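Local coordinates for protein ethylbenzene dehydrogenase beta-subunit (PDB 2IVF) that serves as the iron-sulfur subunit of a dehydrogenase, carrying several iron-sulfur clusters in a ferredoxin-like fold, probably as an electron relay, at residues C194-I199 and Y264-N269. Numbering follows the deposited sequence.
With SF4 (iron/sulfur cluster), chain S.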
# COMPACT_ATOMS: atom_id res chain seq x y z
N CYS B 194 29.03 11.28 9.50
CA CYS B 194 28.47 10.04 9.02
C CYS B 194 28.15 10.21 7.54
O CYS B 194 27.27 10.98 7.21
CB CYS B 194 27.20 9.64 9.76
SG CYS B 194 26.30 8.34 8.86
N PRO B 195 28.86 9.48 6.66
CA PRO B 195 28.68 9.70 5.24
C PRO B 195 27.40 9.11 4.75
O PRO B 195 27.05 9.30 3.59
CB PRO B 195 29.86 8.95 4.65
CG PRO B 195 30.06 7.85 5.57
CD PRO B 195 29.82 8.40 6.93
N TYR B 196 26.72 8.35 5.61
CA TYR B 196 25.37 7.83 5.29
C TYR B 196 24.21 8.71 5.76
O TYR B 196 23.01 8.42 5.51
CB TYR B 196 25.24 6.45 5.90
CG TYR B 196 26.24 5.49 5.36
CD1 TYR B 196 25.99 4.78 4.18
CD2 TYR B 196 27.42 5.28 6.02
CE1 TYR B 196 26.97 3.91 3.64
CE2 TYR B 196 28.39 4.38 5.53
CZ TYR B 196 28.16 3.69 4.34
OH TYR B 196 29.16 2.84 3.91
N LYS B 197 24.57 9.74 6.53
CA LYS B 197 23.61 10.60 7.24
C LYS B 197 22.57 9.79 8.00
O LYS B 197 21.37 10.02 7.87
CB LYS B 197 22.98 11.62 6.28
CG LYS B 197 24.03 12.59 5.70
CD LYS B 197 24.60 13.49 6.80
CE LYS B 197 25.81 14.33 6.41
NZ LYS B 197 27.08 13.59 6.16
N ALA B 198 23.09 8.80 8.74
CA ALA B 198 22.29 7.85 9.51
C ALA B 198 22.20 8.26 11.00
O ALA B 198 21.79 7.48 11.86
CB ALA B 198 22.86 6.44 9.37
N ILE B 199 22.59 9.49 11.32
CA ILE B 199 22.34 10.06 12.64
C ILE B 199 21.54 11.32 12.40
O ILE B 199 21.81 12.06 11.44
CB ILE B 199 23.63 10.45 13.40
CG1 ILE B 199 24.62 9.31 13.49
CG2 ILE B 199 23.30 10.95 14.80
CD1 ILE B 199 25.78 9.54 14.56
N TYR B 264 33.42 5.05 1.35
CA TYR B 264 33.31 6.03 2.43
C TYR B 264 34.16 5.73 3.65
O TYR B 264 34.27 6.58 4.57
CB TYR B 264 31.85 6.21 2.84
CG TYR B 264 30.90 6.75 1.80
CD1 TYR B 264 31.33 7.26 0.58
CD2 TYR B 264 29.56 6.79 2.06
CE1 TYR B 264 30.41 7.76 -0.35
CE2 TYR B 264 28.65 7.27 1.15
CZ TYR B 264 29.08 7.77 -0.05
OH TYR B 264 28.13 8.24 -0.95
N GLY B 265 34.80 4.55 3.68
CA GLY B 265 35.87 4.28 4.64
C GLY B 265 35.47 3.81 6.03
O GLY B 265 36.33 3.66 6.91
N THR B 266 34.19 3.53 6.22
CA THR B 266 33.68 3.23 7.55
C THR B 266 33.51 1.74 7.84
O THR B 266 33.29 1.39 8.99
CB THR B 266 32.33 3.92 7.81
OG1 THR B 266 31.30 3.32 7.02
CG2 THR B 266 32.43 5.42 7.50
N GLY B 267 33.63 0.87 6.85
CA GLY B 267 33.42 -0.55 7.08
C GLY B 267 31.99 -0.84 7.52
O GLY B 267 31.74 -1.37 8.61
N PRO B 268 31.02 -0.54 6.67
CA PRO B 268 29.64 -0.72 7.03
C PRO B 268 29.27 -2.19 7.18
O PRO B 268 29.87 -3.04 6.53
CB PRO B 268 28.90 -0.17 5.81
CG PRO B 268 29.87 -0.37 4.73
CD PRO B 268 31.15 -0.06 5.30
N ASN B 269 28.26 -2.45 8.02
CA ASN B 269 27.86 -3.81 8.32
C ASN B 269 26.41 -4.09 8.01
O ASN B 269 25.76 -4.91 8.63
CB ASN B 269 28.23 -4.14 9.75
CG ASN B 269 29.70 -4.16 9.95
OD1 ASN B 269 30.27 -3.37 10.76
ND2 ASN B 269 30.37 -5.02 9.22
FE1 SF4 S . 26.90 6.49 10.18
FE2 SF4 S . 28.02 5.96 12.50
FE3 SF4 S . 28.29 4.20 10.42
FE4 SF4 S . 25.85 4.47 11.63
S1 SF4 S . 27.79 3.67 12.58
S2 SF4 S . 26.29 4.47 9.36
S3 SF4 S . 25.89 6.66 12.21
S4 SF4 S . 29.17 6.33 10.54
O HOH W 1 32.04 3.21 4.39
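Pro-195 and Tyr-264 have the nearest CA atoms, 6.5 Å apart, of two loops that share no direct hydrogen bond. Residues 194-197 form a type I beta turn, whose second position suits the fixed phi of Pro-195; in 264-269, Gly-265 and Gly-267 both adopt positive phi, which glycine tolerates readily. Pro-195 lays CB and CG alongside the Tyr-264 ring, CB lying 3.4 Å from CD2. That same ring turns its edge to one face of Tyr-196, a tilted edge-to-face pair with planes at 59°. With CG anti to its carbonyl carbon (chi1 -61°), Tyr-196 extends toward the second loop. Thr-266 OG1 meets the ring edge in plane, 3.4 Å from Tyr-196 CE2, while its methyl faces Pro-195 tip to tip. Pro-268 lies across the phenol end, CG 3.4 Å from Tyr-196 OH. Buried Tyr-196 OH is hydrogen-bonded to Leu-260 O and accepts from a water 2.9 Å away; the water also accepts from Thr-266 N and bonds its OG1, bridging the loops. Cys-194 SG binds iron FE1 of the cluster at 2.4 Å and takes a nearly straight bond from Ala-198 N (176°), which may temper the thiolate's charge. Ile-199 and Tyr-196 CD2 border the cluster sulfurs. A Cys-Pro ligand turn following a helix is characteristic of bacterial-ferredoxin-type [4Fe-4S] sites; here the 264-269 loop covers it through Pro-195 and Tyr-196.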